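Local coordinates for histidinol-phosphatase (Listeria monocytogenes serotype 4b str. H7858, PDB 6NLR), which probably hydrolyses histidinol phosphate to histidinol and phosphate in histidine biosynthesis, using a trinuclear metal centre in a PHP-family barrel, at residues T7-C12 / D18-M23; K26-D31 / S84-H89. All blocks are in the same frame, centred on the assembly; numbering follows the deposited sequence.

Contact 1 of 2, residues T7-C12 / D18-M23. With CO (cobalt (II) ion), chain F.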
loop_
_atom_site.group_PDB
_atom_site.type_symbol
_atom_site.label_atom_id
_atom_site.label_comp_id
_atom_site.label_asym_id
_atom_site.label_seq_id
_atom_site.Cartn_x
_atom_site.Cartn_y
_atom_site.Cartn_z
ATOM N N THR A 7 -3.912 -1.881 -7.824
ATOM C CA THR A 7 -5.228 -1.263 -8.158
ATOM C C THR A 7 -6.319 -1.788 -7.227
ATOM O O THR A 7 -6.169 -2.907 -6.659
ATOM C CB THR A 7 -5.625 -1.506 -9.619
ATOM O OG1 THR A 7 -6.029 -2.873 -9.771
ATOM C CG2 THR A 7 -4.495 -1.170 -10.563
ATOM N N HIS A 8 -7.384 -1.009 -7.138
ATOM C CA HIS A 8 -8.577 -1.244 -6.290
ATOM C C HIS A 8 -9.818 -1.301 -7.184
ATOM O O HIS A 8 -9.684 -1.108 -8.412
ATOM C CB HIS A 8 -8.614 -0.176 -5.183
ATOM C CG HIS A 8 -7.453 -0.300 -4.251
ATOM N ND1 HIS A 8 -7.443 -1.215 -3.212
ATOM C CD2 HIS A 8 -6.242 0.296 -4.237
ATOM C CE1 HIS A 8 -6.290 -1.128 -2.566
ATOM N NE2 HIS A 8 -5.522 -0.234 -3.203
ATOM N N THR A 9 -10.986 -1.537 -6.581
ATOM C CA THR A 9 -12.232 -1.922 -7.279
ATOM C C THR A 9 -13.436 -1.288 -6.592
ATOM O O THR A 9 -13.248 -0.566 -5.583
ATOM C CB THR A 9 -12.388 -3.450 -7.261
ATOM O OG1 THR A 9 -12.684 -3.893 -5.930
ATOM C CG2 THR A 9 -11.150 -4.163 -7.746
ATOM N N GLU A 10 -14.634 -1.600 -7.092
ATOM C CA GLU A 10 -15.927 -1.221 -6.460
ATOM C C GLU A 10 -16.060 -1.898 -5.086
ATOM O O GLU A 10 -16.919 -1.457 -4.322
ATOM C CB GLU A 10 -17.121 -1.529 -7.374
ATOM C CG GLU A 10 -17.380 -3.019 -7.633
ATOM C CD GLU A 10 -16.559 -3.683 -8.748
ATOM O OE1 GLU A 10 -15.528 -3.105 -9.209
ATOM O OE2 GLU A 10 -16.915 -4.807 -9.127
ATOM N N PHE A 11 -15.240 -2.897 -4.746
ATOM C CA PHE A 11 -15.292 -3.574 -3.415
ATOM C C PHE A 11 -14.589 -2.726 -2.343
ATOM O O PHE A 11 -14.623 -3.082 -1.168
ATOM C CB PHE A 11 -14.749 -5.002 -3.512
ATOM C CG PHE A 11 -15.735 -5.956 -4.140
ATOM C CD1 PHE A 11 -15.788 -6.132 -5.516
ATOM C CD2 PHE A 11 -16.638 -6.662 -3.361
ATOM C CE1 PHE A 11 -16.709 -6.995 -6.091
ATOM C CE2 PHE A 11 -17.570 -7.509 -3.936
ATOM C CZ PHE A 11 -17.596 -7.685 -5.298
ATOM N N CYS A 12 -13.958 -1.624 -2.736
ATOM C CA CYS A 12 -13.281 -0.692 -1.806
ATOM C C CYS A 12 -14.301 0.336 -1.314
ATOM O O CYS A 12 -14.726 1.184 -2.095
ATOM C CB CYS A 12 -12.121 0.015 -2.494
ATOM S SG CYS A 12 -11.245 1.106 -1.357
ATOM N N ASP A 18 -16.204 3.122 -9.042
ATOM C CA ASP A 18 -16.106 2.775 -10.484
ATOM C C ASP A 18 -16.008 1.253 -10.600
ATOM O O ASP A 18 -15.342 0.629 -9.767
ATOM C CB ASP A 18 -14.901 3.409 -11.179
ATOM C CG ASP A 18 -15.010 4.912 -11.384
ATOM O OD1 ASP A 18 -16.094 5.460 -11.113
ATOM O OD2 ASP A 18 -13.986 5.519 -11.781
ATOM N N ASP A 19 -16.635 0.689 -11.618
ATOM C CA ASP A 19 -16.545 -0.754 -11.920
ATOM C C ASP A 19 -15.118 -1.075 -12.370
ATOM O O ASP A 19 -14.611 -0.399 -13.288
ATOM C CB ASP A 19 -17.574 -1.155 -12.967
ATOM C CG ASP A 19 -17.742 -2.662 -13.073
ATOM O OD1 ASP A 19 -16.733 -3.386 -13.128
ATOM O OD2 ASP A 19 -18.876 -3.103 -13.096
ATOM N N VAL A 20 -14.537 -2.122 -11.791
ATOM C CA VAL A 20 -13.201 -2.662 -12.178
ATOM C C VAL A 20 -13.156 -2.852 -13.696
ATOM O O VAL A 20 -12.085 -2.667 -14.278
ATOM C CB VAL A 20 -12.869 -3.964 -11.432
ATOM C CG1 VAL A 20 -13.880 -5.058 -11.720
ATOM C CG2 VAL A 20 -11.451 -4.446 -11.728
ATOM N N GLU A 21 -14.260 -3.219 -14.328
ATOM C CA GLU A 21 -14.259 -3.486 -15.785
ATOM C C GLU A 21 -13.849 -2.224 -16.549
ATOM O O GLU A 21 -13.085 -2.358 -17.503
ATOM C CB GLU A 21 -15.641 -3.934 -16.259
ATOM C CG GLU A 21 -15.638 -4.351 -17.711
ATOM C CD GLU A 21 -16.577 -5.513 -18.005
ATOM O OE1 GLU A 21 -17.331 -5.936 -17.084
ATOM O OE2 GLU A 21 -16.522 -6.022 -19.121
ATOM N N GLU A 22 -14.364 -1.055 -16.160
ATOM C CA GLU A 22 -14.060 0.238 -16.842
ATOM C C GLU A 22 -12.591 0.583 -16.577
ATOM O O GLU A 22 -11.934 1.140 -17.452
ATOM C CB GLU A 22 -15.017 1.358 -16.414
ATOM C CG GLU A 22 -16.483 1.094 -16.753
ATOM C CD GLU A 22 -16.811 0.614 -18.168
ATOM O OE1 GLU A 22 -16.514 1.356 -19.133
ATOM O OE2 GLU A 22 -17.377 -0.514 -18.313
HETATM N N MSE A 23 -12.074 0.214 -15.394
HETATM C CA MSE A 23 -10.674 0.459 -15.070
HETATM C C MSE A 23 -9.778 -0.413 -15.964
HETATM O O MSE A 23 -8.783 0.060 -16.515
HETATM C CB MSE A 23 -10.427 0.231 -13.574
HETATM C CG MSE A 23 -11.262 1.117 -12.690
HETATM SE SE MSE A 23 -11.065 0.664 -10.802
HETATM C CE MSE A 23 -9.169 1.061 -10.551
HETATM CO CO CO F . -3.780 0.603 -2.154
HETATM O O HOH W 1 -2.401 1.655 -0.789
#
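Glu10 reaches across to the start of helix 20-29, where its carboxylate takes the backbone N-H of Val20. Glu10 OE1 lies 2.9 Å from Val20 N in a fairly straight bond (159° at the hydrogen), and the N-H arrives from above the carboxylate plane, 36° out of it. The chain gets there by folding back: CG sits between the backbone N and the carbonyl carbon (chi1 67°), and a second bend at chi2 carries the carboxylate over Val20, the two side chains crossing at a slant. Next to it Asp19 N-caps the helix, its OD1 accepting from Glu21 N at 2.8 Å. Two first-turn N-H groups are therefore held by two carboxylates, and Glu10 OE1 and Asp19 OD1 lie 4.1 Å apart; Lys74 forms salt bridges with both residues and would offset that repulsion.

Thr9 and Val20 run side by side and point the same way, their CG2 methyls 4.0 Å apart. The hydroxyl of Thr9 is turned to its own chain instead, where OG1 accepts from Phe11 N in an ST turn at the head of the type I turn Thr9-Cys12; it is also hydrogen-bonded to Glu39. Farther along the helix, selenomethionine Met23 bends at chi3 to lay SE and CE against the carbonyl oxygen of His8, with SE 3.3 Å from His8 O. The imidazole of His8 lies off this interface: NE2 binds the cobalt ion at 2.2 Å, while ND1 is hydrogen-bonded to Glu39. His6, Glu93, Asp258 and a water are also ligands of the cobalt ion.

The contact thus joins the metal-binding loop after strand 3-7 to the N-terminus of helix 20-29, with strand 34-40 touching Thr9 and Met23, and Met75 of helix 68-81 packed on both Thr9 and Val20.

Contact 2 of 2, residues K26-D31 / S84-H89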
loop_
_atom_site.group_PDB
_atom_site.type_symbol
_atom_site.label_atom_id
_atom_site.label_comp_id
_atom_site.label_asym_id
_atom_site.label_seq_id
_atom_site.Cartn_x
_atom_site.Cartn_y
_atom_site.Cartn_z
ATOM N N LYS A 26 -9.652 0.877 -19.500
ATOM C CA LYS A 26 -8.753 2.056 -19.562
ATOM C C LYS A 26 -7.288 1.590 -19.541
ATOM O O LYS A 26 -6.496 2.126 -20.313
ATOM C CB LYS A 26 -9.017 3.027 -18.410
ATOM C CG LYS A 26 -8.240 4.330 -18.507
ATOM C CD LYS A 26 -8.688 5.199 -19.628
ATOM C CE LYS A 26 -7.924 6.501 -19.687
ATOM N NZ LYS A 26 -8.497 7.383 -20.737
ATOM N N ALA A 27 -6.931 0.638 -18.683
ATOM C CA ALA A 27 -5.557 0.086 -18.637
ATOM C C ALA A 27 -5.191 -0.460 -20.025
ATOM O O ALA A 27 -4.059 -0.193 -20.478
ATOM C CB ALA A 27 -5.393 -0.934 -17.541
ATOM N N ILE A 28 -6.117 -1.142 -20.710
ATOM C CA ILE A 28 -5.833 -1.724 -22.059
ATOM C C ILE A 28 -5.610 -0.567 -23.042
ATOM O O ILE A 28 -4.668 -0.630 -23.818
ATOM C CB ILE A 28 -6.953 -2.678 -22.496
ATOM C CG1 ILE A 28 -7.006 -3.905 -21.576
ATOM C CG2 ILE A 28 -6.825 -3.050 -23.980
ATOM C CD1 ILE A 28 -8.255 -4.735 -21.714
ATOM N N GLU A 29 -6.434 0.473 -22.990
ATOM C CA GLU A 29 -6.296 1.669 -23.860
ATOM C C GLU A 29 -4.909 2.288 -23.648
ATOM O O GLU A 29 -4.364 2.808 -24.619
ATOM C CB GLU A 29 -7.425 2.652 -23.545
ATOM C CG GLU A 29 -7.479 3.919 -24.381
ATOM C CD GLU A 29 -8.427 4.953 -23.773
ATOM O OE1 GLU A 29 -9.377 4.553 -23.040
ATOM O OE2 GLU A 29 -8.212 6.160 -23.993
ATOM N N LEU A 30 -4.366 2.267 -22.431
ATOM C CA LEU A 30 -3.035 2.870 -22.135
ATOM C C LEU A 30 -1.920 1.826 -22.299
ATOM O O LEU A 30 -0.823 2.084 -21.769
ATOM C CB LEU A 30 -3.037 3.453 -20.711
ATOM C CG LEU A 30 -4.026 4.592 -20.478
ATOM C CD1 LEU A 30 -3.852 5.205 -19.097
ATOM C CD2 LEU A 30 -3.885 5.658 -21.566
ATOM N N ASP A 31 -2.198 0.675 -22.921
ATOM C CA ASP A 31 -1.165 -0.324 -23.325
ATOM C C ASP A 31 -0.549 -1.051 -22.120
ATOM O O ASP A 31 0.586 -1.533 -22.248
ATOM C CB ASP A 31 -0.045 0.340 -24.134
ATOM C CG ASP A 31 -0.544 0.941 -25.434
ATOM O OD1 ASP A 31 -1.249 0.218 -26.177
ATOM O OD2 ASP A 31 -0.240 2.130 -25.684
ATOM N N SER A 84 -7.075 -12.188 -23.255
ATOM C CA SER A 84 -6.412 -12.013 -24.573
ATOM C C SER A 84 -5.773 -10.618 -24.668
ATOM O O SER A 84 -4.903 -10.467 -25.507
ATOM C CB SER A 84 -7.343 -12.322 -25.728
ATOM O OG SER A 84 -8.381 -11.372 -25.792
ATOM N N ASP A 85 -6.145 -9.650 -23.828
ATOM C CA ASP A 85 -5.629 -8.260 -23.902
ATOM C C ASP A 85 -4.637 -7.941 -22.769
ATOM O O ASP A 85 -3.799 -7.075 -22.963
ATOM C CB ASP A 85 -6.773 -7.257 -23.809
ATOM C CG ASP A 85 -7.830 -7.405 -24.882
ATOM O OD1 ASP A 85 -7.556 -6.974 -26.009
ATOM O OD2 ASP A 85 -8.931 -7.910 -24.554
ATOM N N LEU A 86 -4.771 -8.576 -21.610
ATOM C CA LEU A 86 -4.177 -8.115 -20.333
ATOM C C LEU A 86 -4.029 -9.340 -19.430
ATOM O O LEU A 86 -5.039 -10.037 -19.243
ATOM C CB LEU A 86 -5.139 -7.093 -19.705
ATOM C CG LEU A 86 -4.585 -6.266 -18.557
ATOM C CD1 LEU A 86 -3.498 -5.344 -19.048
ATOM C CD2 LEU A 86 -5.681 -5.447 -17.891
ATOM N N LEU A 87 -2.841 -9.571 -18.871
ATOM C CA LEU A 87 -2.657 -10.573 -17.802
ATOM C C LEU A 87 -3.090 -9.943 -16.472
ATOM O O LEU A 87 -2.405 -9.014 -15.993
ATOM C CB LEU A 87 -1.204 -11.048 -17.779
ATOM C CG LEU A 87 -0.880 -12.052 -16.669
ATOM C CD1 LEU A 87 -1.818 -13.257 -16.760
ATOM C CD2 LEU A 87 0.589 -12.476 -16.749
ATOM N N ILE A 88 -4.188 -10.432 -15.902
ATOM C CA ILE A 88 -4.749 -9.909 -14.624
ATOM C C ILE A 88 -4.380 -10.854 -13.485
ATOM O O ILE A 88 -4.625 -12.049 -13.609
ATOM C CB ILE A 88 -6.259 -9.666 -14.763
ATOM C CG1 ILE A 88 -6.492 -8.549 -15.791
ATOM C CG2 ILE A 88 -6.883 -9.365 -13.410
ATOM C CD1 ILE A 88 -7.922 -8.272 -16.124
ATOM N N HIS A 89 -3.788 -10.315 -12.431
ATOM C CA HIS A 89 -3.532 -11.041 -11.167
ATOM C C HIS A 89 -4.577 -10.583 -10.147
ATOM O O HIS A 89 -5.058 -9.433 -10.242
ATOM C CB HIS A 89 -2.099 -10.831 -10.670
ATOM C CG HIS A 89 -1.036 -11.176 -11.654
ATOM N ND1 HIS A 89 -0.839 -12.449 -12.103
ATOM C CD2 HIS A 89 -0.095 -10.404 -12.266
ATOM C CE1 HIS A 89 0.179 -12.467 -12.955
ATOM N NE2 HIS A 89 0.652 -11.206 -13.074
#
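Ile28 sends CG1 out anti to its own carbonyl carbon (chi1 -65°) and extends CD1 beyond it (chi2 166°), which brings the end of the branch to the CB of Asp85. In the PHP domain, a TIM-barrel relative, helix 20-29 is the crossover of a beta-alpha-beta unit between the parallel strands 3-7 and 34-40, and its last turn rests against the loop that leads into strand 87-95. Ile28 CD1 lies 3.6 Å from Asp85 CB, and the two side chains cross at about a right angle; the methyl meets CB, and the carboxylate carbon is farther off. Leu86 joins from the same loop, its CB facing Ile28 CG1 while CG is carried on anti to the backbone N (chi1 -167°). No hydrogen bond links the segments, and the interface is small, 179 Å² over both sides.

Leu86 also packs on Val24 of the same helix and on Tyr35 of strand 34-40, which Ala27 touches too; Tyr82 lies against Ile28. Beyond Leu86 the chain enters the sheet, with backbone bonds from Leu87 and His89 to strand 34-40. The helix itself ends in a Schellman motif with Asp31, at positive phi, as the C-prime residue: Phe32 N bonds to Ala27 O, and Asp31 N lies 2.9 Å from Ile28 O.

Overall arrangement
Both contacts use helix 20-29, contact 1 at its N-terminal end and contact 2 at its C-terminal end, with centres 14 Å apart. Contact 1 is largely buried, joins parts close in sequence and carries a ligand of the metal centre; its chemistry is polar as well as apolar, with carboxylates holding the helix start. Contact 2 is only partly buried, lies farther from the chain's centre and bridges more than fifty residues by a few aliphatic contacts. Tyr35 of strand 34-40 lies against residues of both contacts. The helix is thus tied to the metal-bearing loop at one end and to the approach to strand 87-95 at the other.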